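Local atomic coordinates of putative histidinol-phosphate aminotransferase (Burkholderia pseudomallei, PDB entry 3P1T), a protein that probably transfers the amino group of L-histidinol phosphate to 2-oxoglutarate with the help of pyridoxal 5'-phosphate, a presumed step of histidine biosynthesis. Residues E190-F196 with L207-P213; T172-Y176 with S197-G201. One frame throughout, in Å; residues are numbered along the deposited sequence.

How the contacts relate
The two contacts lie side by side, their centres about 13 Å apart, and both involve strand 190-195 or the loop that leaves it, in the seven-stranded mixed sheet. Along the chain the segments alternate: 172-176, after strand 166-170; 190-196; 197-201; then 207-213. Contact 1 pairs the strand with its antiparallel neighbour 208-211, whereas contact 2 joins the two loops that leave the ends of the adjacent parallel strands 166-170 and 190-195. Thr-172 bridges them, its OG1 3.7 Å from Phe-193 CE2 and likewise from Ser-195 CB. The sheet framework of contact 1 thus leads directly into contact 2, whose Lys-198 probably marks the cofactor site of this fold-type I aminotransferase.

Contact 1: residues E190-F196 with L207-P213; sequences ELVFRSF and LGALFGP
Strands 190-195 and 208-211 run antiparallel, their axes 4.7 Å apart at closest approach and at 165°, with both backbones extended. Leu-207, just ahead of its strand, accepts the first hydrogen bond, Phe-196 N to Leu-207 O at 3.1 Å; a water donates to the same oxygen (3.2 Å) and lies 3.0 Å from Ser-195 OG. Gly-208 faces Ser-195 in a non-hydrogen-bonded pair. The Phe-193 ring (chi1 t) reaches this glycine, CE1 3.7 Å from Gly-208 CA, where a beta carbon would clash. Ala-209 and Arg-194 form a hydrogen-bonded pair, Ala-209 N to Arg-194 O at 2.8 Å and Arg-194 N to Ala-209 O at 2.9 Å; Ala-209 CB also meets Phe-196 CZ at 4.0 Å. Leu-210 (chi1 t) pairs with Phe-193 without hydrogen bonds, and its CD1 packs 3.9 Å from Leu-191 CD2. Phe-211 N donates to Val-192 O (2.8 Å) and Val-192 N to Phe-211 O (3.0 Å). Phe-211 CB touches Val-192 CG1 at 3.6 Å, and its m rotamer brings CE1 within 3.8 Å of Arg-194 CG. Gly-212 leaves room for Leu-191 CD2, 4.0 Å from its CA, and Pro-213 occupies the N-cap position of helix 214-221. Strand 208-211 is the antiparallel member characteristic of the large-domain sheet in fold-type I PLP enzymes. Its outer neighbour is strand 71-74, while strand 166-170 flanks 190-195. Phe-193 and Leu-210 pack on helix 76-87, whereas Phe-196 and Leu-207 meet helix 231-241.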
ATOM      1  N   GLU A 190      14.651  11.866  16.704  1.00 38.48           N
ATOM      2  CA  GLU A 190      13.225  11.922  16.993  1.00 37.52           C
ATOM      3  C   GLU A 190      12.425  12.033  15.691  1.00 42.41           C
ATOM      4  O   GLU A 190      12.775  12.801  14.783  1.00 42.69           O
ATOM      5  CB  GLU A 190      12.911  13.099  17.943  1.00 38.90           C
ATOM      6  CG  GLU A 190      11.533  13.035  18.570  1.00 45.88           C
ATOM      7  CD  GLU A 190      11.184  14.101  19.593  1.00 65.51           C
ATOM      8  OE1 GLU A 190      12.099  14.801  20.094  1.00 44.33           O
ATOM      9  OE2 GLU A 190       9.977  14.222  19.906  1.00 61.88           O
ATOM     10  N   LEU A 191      11.361  11.236  15.620  1.00 37.52           N
ATOM     11  CA  LEU A 191      10.420  11.193  14.508  1.00 36.81           C
ATOM     12  C   LEU A 191       8.981  11.330  15.031  1.00 40.65           C
ATOM     13  O   LEU A 191       8.703  11.020  16.194  1.00 41.42           O
ATOM     14  CB  LEU A 191      10.578   9.894  13.687  1.00 35.88           C
ATOM     15  CG  LEU A 191      11.894   9.727  12.944  1.00 41.15           C
ATOM     16  CD1 LEU A 191      12.830   8.819  13.714  1.00 41.72           C
ATOM     17  CD2 LEU A 191      11.669   9.120  11.582  1.00 41.24           C
ATOM     18  N   VAL A 192       8.072  11.792  14.179  1.00 35.90           N
ATOM     19  CA  VAL A 192       6.665  11.940  14.564  1.00 35.01           C
ATOM     20  C   VAL A 192       5.789  11.378  13.407  1.00 37.22           C
ATOM     21  O   VAL A 192       6.133  11.516  12.229  1.00 35.69           O
ATOM     22  CB  VAL A 192       6.302  13.413  14.977  1.00 39.00           C
ATOM     23  CG1 VAL A 192       6.699  14.446  13.941  1.00 39.26           C
ATOM     24  CG2 VAL A 192       4.843  13.570  15.365  1.00 38.68           C
ATOM     25  N   PHE A 193       4.707  10.673  13.768  1.00 33.24           N
ATOM     26  CA  PHE A 193       3.747  10.126  12.817  1.00 32.10           C
ATOM     27  C   PHE A 193       2.369  10.793  12.987  1.00 37.93           C
ATOM     28  O   PHE A 193       1.901  10.945  14.107  1.00 37.56           O
ATOM     29  CB  PHE A 193       3.631   8.601  12.973  1.00 32.04           C
ATOM     30  CG  PHE A 193       2.515   7.963  12.172  1.00 32.58           C
ATOM     31  CD1 PHE A 193       2.703   7.617  10.835  1.00 34.46           C
ATOM     32  CD2 PHE A 193       1.273   7.702  12.758  1.00 33.65           C
ATOM     33  CE1 PHE A 193       1.666   7.039  10.093  1.00 34.34           C
ATOM     34  CE2 PHE A 193       0.233   7.131  12.011  1.00 35.08           C
ATOM     35  CZ  PHE A 193       0.449   6.776  10.695  1.00 32.93           C
ATOM     36  N   ARG A 194       1.729  11.160  11.860  1.00 36.53           N
ATOM     37  CA  ARG A 194       0.367  11.710  11.794  1.00 37.46           C
ATOM     38  C   ARG A 194      -0.485  10.807  10.907  1.00 41.55           C
ATOM     39  O   ARG A 194      -0.001  10.369   9.852  1.00 40.84           O
ATOM     40  CB  ARG A 194       0.348  13.159  11.275  1.00 38.24           C
ATOM     41  CG  ARG A 194       1.052  14.169  12.166  1.00 47.24           C
ATOM     42  CD  ARG A 194       0.241  14.510  13.381  1.00 52.82           C
ATOM     43  NE  ARG A 194       0.953  15.436  14.264  1.00 58.53           N
ATOM     44  CZ  ARG A 194       0.815  16.755  14.235  1.00 63.06           C
ATOM     45  NH1 ARG A 194       0.010  17.325  13.349  1.00 51.08           N
ATOM     46  NH2 ARG A 194       1.487  17.517  15.091  1.00 44.52           N
ATOM     47  N   SER A 195      -1.736  10.528  11.331  1.00 37.03           N
ATOM     48  CA  SER A 195      -2.696   9.673  10.617  1.00 36.20           C
ATOM     49  C   SER A 195      -3.754  10.498   9.892  1.00 41.33           C
ATOM     50  O   SER A 195      -4.141  11.557  10.401  1.00 44.14           O
ATOM     51  CB  SER A 195      -3.383   8.735  11.608  1.00 39.50           C
ATOM     52  OG  SER A 195      -4.299   7.840  10.999  1.00 51.00           O
ATOM     53  N   PHE A 196      -4.257  10.010   8.733  1.00 34.58           N
ATOM     54  CA  PHE A 196      -5.332  10.702   8.023  1.00 34.48           C
ATOM     55  C   PHE A 196      -6.646   9.933   8.215  1.00 40.52           C
ATOM     56  O   PHE A 196      -7.660  10.255   7.584  1.00 41.75           O
ATOM     57  CB  PHE A 196      -4.997  10.891   6.519  1.00 36.02           C
ATOM     58  CG  PHE A 196      -3.753  11.721   6.273  1.00 36.89           C
ATOM     59  CD1 PHE A 196      -3.752  13.097   6.509  1.00 40.14           C
ATOM     60  CD2 PHE A 196      -2.576  11.126   5.851  1.00 37.45           C
ATOM     61  CE1 PHE A 196      -2.587  13.852   6.354  1.00 41.09           C
ATOM     62  CE2 PHE A 196      -1.414  11.886   5.680  1.00 40.85           C
ATOM     63  CZ  PHE A 196      -1.427  13.244   5.931  1.00 39.68           C
ATOM     64  N   LEU A 207      -3.766   5.813   5.366  1.00 36.35           N
ATOM     65  CA  LEU A 207      -2.649   6.676   4.997  1.00 35.91           C
ATOM     66  C   LEU A 207      -2.146   7.446   6.217  1.00 40.61           C
ATOM     67  O   LEU A 207      -2.912   7.731   7.153  1.00 41.10           O
ATOM     68  CB  LEU A 207      -3.019   7.665   3.872  1.00 36.49           C
ATOM     69  CG  LEU A 207      -3.440   7.090   2.536  1.00 41.14           C
ATOM     70  CD1 LEU A 207      -3.907   8.176   1.610  1.00 40.88           C
ATOM     71  CD2 LEU A 207      -2.323   6.297   1.895  1.00 45.03           C
ATOM     72  N   GLY A 208      -0.870   7.799   6.170  1.00 35.83           N
ATOM     73  CA  GLY A 208      -0.208   8.548   7.226  1.00 35.24           C
ATOM     74  C   GLY A 208       1.028   9.252   6.708  1.00 38.41           C
ATOM     75  O   GLY A 208       1.512   8.955   5.608  1.00 37.54           O
ATOM     76  N   ALA A 209       1.530  10.200   7.499  1.00 34.88           N
ATOM     77  CA  ALA A 209       2.722  10.978   7.190  1.00 35.14           C
ATOM     78  C   ALA A 209       3.748  10.841   8.311  1.00 40.63           C
ATOM     79  O   ALA A 209       3.417  11.065   9.480  1.00 41.92           O
ATOM     80  CB  ALA A 209       2.352  12.447   6.976  1.00 36.50           C
ATOM     81  N   LEU A 210       4.985  10.453   7.958  1.00 36.59           N
ATOM     82  CA  LEU A 210       6.096  10.307   8.906  1.00 34.74           C
ATOM     83  C   LEU A 210       7.057  11.465   8.730  1.00 37.39           C
ATOM     84  O   LEU A 210       7.480  11.743   7.604  1.00 37.11           O
ATOM     85  CB  LEU A 210       6.826   8.954   8.735  1.00 32.90           C
ATOM     86  CG  LEU A 210       8.092   8.733   9.568  1.00 36.35           C
ATOM     87  CD1 LEU A 210       7.792   8.703  11.082  1.00 35.81           C
ATOM     88  CD2 LEU A 210       8.817   7.477   9.123  1.00 34.78           C
ATOM     89  N   PHE A 211       7.417  12.121   9.836  1.00 33.28           N
ATOM     90  CA  PHE A 211       8.336  13.269   9.824  1.00 33.40           C
ATOM     91  C   PHE A 211       9.600  12.905  10.575  1.00 40.44           C
ATOM     92  O   PHE A 211       9.522  12.309  11.650  1.00 40.78           O
ATOM     93  CB  PHE A 211       7.672  14.528  10.425  1.00 34.14           C
ATOM     94  CG  PHE A 211       6.329  14.841   9.811  1.00 34.11           C
ATOM     95  CD1 PHE A 211       5.162  14.271  10.311  1.00 37.15           C
ATOM     96  CD2 PHE A 211       6.226  15.683   8.717  1.00 34.72           C
ATOM     97  CE1 PHE A 211       3.915  14.535   9.718  1.00 37.30           C
ATOM     98  CE2 PHE A 211       4.971  15.958   8.134  1.00 37.30           C
ATOM     99  CZ  PHE A 211       3.829  15.383   8.637  1.00 35.08           C
ATOM    100  N   GLY A 212      10.748  13.240  10.000  1.00 38.31           N
ATOM    101  CA  GLY A 212      12.037  12.946  10.612  1.00 38.30           C
ATOM    102  C   GLY A 212      13.205  13.638   9.944  1.00 43.36           C
ATOM    103  O   GLY A 212      13.017  14.469   9.038  1.00 41.55           O
ATOM    104  N   PRO A 213      14.439  13.283  10.393  1.00 41.72           N
ATOM    105  CA  PRO A 213      15.658  13.873   9.786  1.00 42.73           C
ATOM    106  C   PRO A 213      15.811  13.439   8.323  1.00 47.09           C
ATOM    107  O   PRO A 213      15.519  12.286   7.991  1.00 45.96           O
ATOM    108  CB  PRO A 213      16.795  13.347  10.664  1.00 44.99           C
ATOM    109  CG  PRO A 213      16.260  12.114  11.311  1.00 48.63           C
ATOM    110  CD  PRO A 213      14.767  12.301  11.448  1.00 42.94           C
TER
HETATM  111  O   HOH W   1      -3.335   5.460   9.415  1.00 42.59           O

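Contact 2: residues T172-Y176 with S197-G201; sequences TYVDY and SKSYG
Lys-198, with 88 Å² buried, dominates this meeting of two loops. Its segment, 197-201, has no regular helix or strand but makes a type I beta turn from Lys-198 to Gly-201, closed by Gly-201 N to Lys-198 O at 2.8 Å; Gly-201 has positive phi. Opposite, a short 3-10 turn runs to Tyr-176, with Tyr-176 N hydrogen-bonded to Tyr-173 O at 3.2 Å. The nearest CA pairs are Tyr-173 with Lys-198 (7.5 Å) and Asp-175 with Ser-199 (6.5 Å). The Lys-198 side chain bends through chi1 and chi2 m, then extends with chi3 and chi4 t, placing CE 3.8 Å from Thr-172 CG2 and 3.5 Å from Tyr-173 OH, a hydroxyl itself hydrogen-bonded to Asn-24. Ser-199 (chi1 p) and Asp-175 (chi1 m) point their CA-to-CB bonds across the gap, and Ser-199 OG donates to Asp-175 OD2 at 2.6 Å, the hydrogen bond that joins the segments. Asp-175 OD2 also forms a salt bridge with Arg-247. Tyr-176 OH lies 3.7 Å from Lys-198 CB and is hydrogen-bonded to His-250. The Ser-Lys sequence after the strand is consistent with the lysine that forms the internal aldimine in this family. Here NZ, probably the catalytic amine, carries no cofactor; it is hydrogen-bonded to Tyr-48 OH of the second subunit and to a tartrate probably from the crystallisation liquor, in a pocket to which both chains contribute.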
ATOM      1  N   THR A 172      -1.485  10.093  16.204  1.00 37.30           N
ATOM      2  CA  THR A 172      -2.743   9.743  15.528  1.00 36.74           C
ATOM      3  C   THR A 172      -3.927  10.555  16.091  1.00 42.01           C
ATOM      4  O   THR A 172      -4.788  11.004  15.314  1.00 42.97           O
ATOM      5  CB  THR A 172      -3.020   8.226  15.657  1.00 42.21           C
ATOM      6  OG1 THR A 172      -2.072   7.510  14.874  1.00 45.78           O
ATOM      7  CG2 THR A 172      -4.420   7.822  15.195  1.00 39.92           C
ATOM      8  N   TYR A 173      -3.970  10.756  17.419  1.00 38.42           N
ATOM      9  CA  TYR A 173      -5.127  11.416  18.027  1.00 38.94           C
ATOM     10  C   TYR A 173      -4.863  12.882  18.428  1.00 42.44           C
ATOM     11  O   TYR A 173      -5.702  13.452  19.121  1.00 43.73           O
ATOM     12  CB  TYR A 173      -5.593  10.605  19.265  1.00 40.06           C
ATOM     13  CG  TYR A 173      -6.112   9.233  18.876  1.00 41.08           C
ATOM     14  CD1 TYR A 173      -7.381   9.075  18.317  1.00 43.07           C
ATOM     15  CD2 TYR A 173      -5.292   8.113  18.945  1.00 41.04           C
ATOM     16  CE1 TYR A 173      -7.819   7.834  17.849  1.00 44.30           C
ATOM     17  CE2 TYR A 173      -5.737   6.859  18.523  1.00 40.89           C
ATOM     18  CZ  TYR A 173      -6.998   6.726  17.970  1.00 48.95           C
ATOM     19  OH  TYR A 173      -7.443   5.489  17.566  1.00 51.76           O
ATOM     20  N   VAL A 174      -3.769  13.508  17.955  1.00 38.23           N
ATOM     21  CA  VAL A 174      -3.396  14.886  18.320  1.00 39.25           C
ATOM     22  C   VAL A 174      -4.499  15.927  17.953  1.00 46.07           C
ATOM     23  O   VAL A 174      -4.615  16.928  18.654  1.00 48.36           O
ATOM     24  CB  VAL A 174      -2.046  15.309  17.681  1.00 42.69           C
ATOM     25  CG1 VAL A 174      -2.175  15.532  16.169  1.00 42.55           C
ATOM     26  CG2 VAL A 174      -1.466  16.548  18.361  1.00 42.76           C
ATOM     27  N   ASP A 175      -5.299  15.703  16.894  1.00 42.05           N
ATOM     28  CA  ASP A 175      -6.303  16.693  16.475  1.00 42.40           C
ATOM     29  C   ASP A 175      -7.464  16.881  17.519  1.00 45.32           C
ATOM     30  O   ASP A 175      -8.168  17.896  17.471  1.00 44.55           O
ATOM     31  CB  ASP A 175      -6.875  16.337  15.101  1.00 44.08           C
ATOM     32  CG  ASP A 175      -6.089  16.908  13.914  1.00 58.58           C
ATOM     33  OD1 ASP A 175      -5.045  17.590  14.147  1.00 59.00           O
ATOM     34  OD2 ASP A 175      -6.550  16.738  12.758  1.00 63.60           O
ATOM     35  N   TYR A 176      -7.597  15.970  18.486  1.00 40.78           N
ATOM     36  CA  TYR A 176      -8.598  16.099  19.539  1.00 40.71           C
ATOM     37  C   TYR A 176      -7.941  16.539  20.854  1.00 44.37           C
ATOM     38  O   TYR A 176      -8.603  16.534  21.904  1.00 44.80           O
ATOM     39  CB  TYR A 176      -9.335  14.762  19.727  1.00 41.12           C
ATOM     40  CG  TYR A 176      -9.894  14.204  18.437  1.00 41.18           C
ATOM     41  CD1 TYR A 176     -11.013  14.779  17.830  1.00 43.55           C
ATOM     42  CD2 TYR A 176      -9.291  13.123  17.806  1.00 39.35           C
ATOM     43  CE1 TYR A 176     -11.519  14.278  16.630  1.00 43.73           C
ATOM     44  CE2 TYR A 176      -9.782  12.621  16.606  1.00 38.89           C
ATOM     45  CZ  TYR A 176     -10.901  13.192  16.027  1.00 48.93           C
ATOM     46  OH  TYR A 176     -11.379  12.661  14.856  1.00 50.73           O
ATOM     47  N   SER A 197      -6.634   8.947   9.125  1.00 37.18           N
ATOM     48  CA  SER A 197      -7.757   8.044   9.374  1.00 37.52           C
ATOM     49  C   SER A 197      -8.863   8.635  10.283  1.00 44.58           C
ATOM     50  O   SER A 197     -10.028   8.210  10.174  1.00 44.70           O
ATOM     51  CB  SER A 197      -7.259   6.745  10.008  1.00 38.63           C
ATOM     52  OG  SER A 197      -6.507   5.948   9.103  1.00 41.89           O
ATOM     53  N   LYS A 198      -8.525   9.589  11.175  1.00 41.83           N
ATOM     54  CA  LYS A 198      -9.521  10.061  12.136  1.00 41.53           C
ATOM     55  C   LYS A 198     -10.097  11.394  11.681  1.00 46.59           C
ATOM     56  O   LYS A 198     -10.959  11.392  10.809  1.00 47.98           O
ATOM     57  CB  LYS A 198      -8.922  10.155  13.564  1.00 43.52           C
ATOM     58  CG  LYS A 198      -8.078   8.944  14.005  1.00 47.84           C
ATOM     59  CD  LYS A 198      -8.780   7.580  13.876  1.00 48.47           C
ATOM     60  CE  LYS A 198      -7.863   6.439  14.212  1.00 45.32           C
ATOM     61  NZ  LYS A 198      -8.456   5.152  13.786  1.00 42.80           N
ATOM     62  N   SER A 199      -9.634  12.513  12.248  1.00 42.14           N
ATOM     63  CA  SER A 199     -10.077  13.868  11.943  1.00 42.12           C
ATOM     64  C   SER A 199     -10.199  14.149  10.436  1.00 45.34           C
ATOM     65  O   SER A 199     -11.118  14.877  10.050  1.00 46.86           O
ATOM     66  CB  SER A 199      -9.101  14.862  12.551  1.00 46.09           C
ATOM     67  OG  SER A 199      -7.762  14.405  12.427  1.00 55.62           O
ATOM     68  N   TYR A 200      -9.283  13.588   9.595  1.00 38.58           N
ATOM     69  CA  TYR A 200      -9.255  13.800   8.142  1.00 37.37           C
ATOM     70  C   TYR A 200     -10.272  12.902   7.399  1.00 41.81           C
ATOM     71  O   TYR A 200     -10.543  13.154   6.221  1.00 41.86           O
ATOM     72  CB  TYR A 200      -7.846  13.564   7.584  1.00 36.78           C
ATOM     73  CG  TYR A 200      -6.868  14.662   7.940  1.00 37.50           C
ATOM     74  CD1 TYR A 200      -6.163  14.633   9.142  1.00 37.81           C
ATOM     75  CD2 TYR A 200      -6.624  15.724   7.059  1.00 39.17           C
ATOM     76  CE1 TYR A 200      -5.242  15.633   9.465  1.00 37.31           C
ATOM     77  CE2 TYR A 200      -5.706  16.733   7.374  1.00 40.49           C
ATOM     78  CZ  TYR A 200      -5.016  16.683   8.580  1.00 47.86           C
ATOM     79  OH  TYR A 200      -4.106  17.668   8.896  1.00 49.27           O
ATOM     80  N   GLY A 201     -10.814  11.893   8.085  1.00 37.24           N
ATOM     81  CA  GLY A 201     -11.831  10.984   7.558  1.00 36.66           C
ATOM     82  C   GLY A 201     -11.438  10.042   6.427  1.00 40.14           C
ATOM     83  O   GLY A 201     -12.299   9.653   5.630  1.00 39.46           O
TER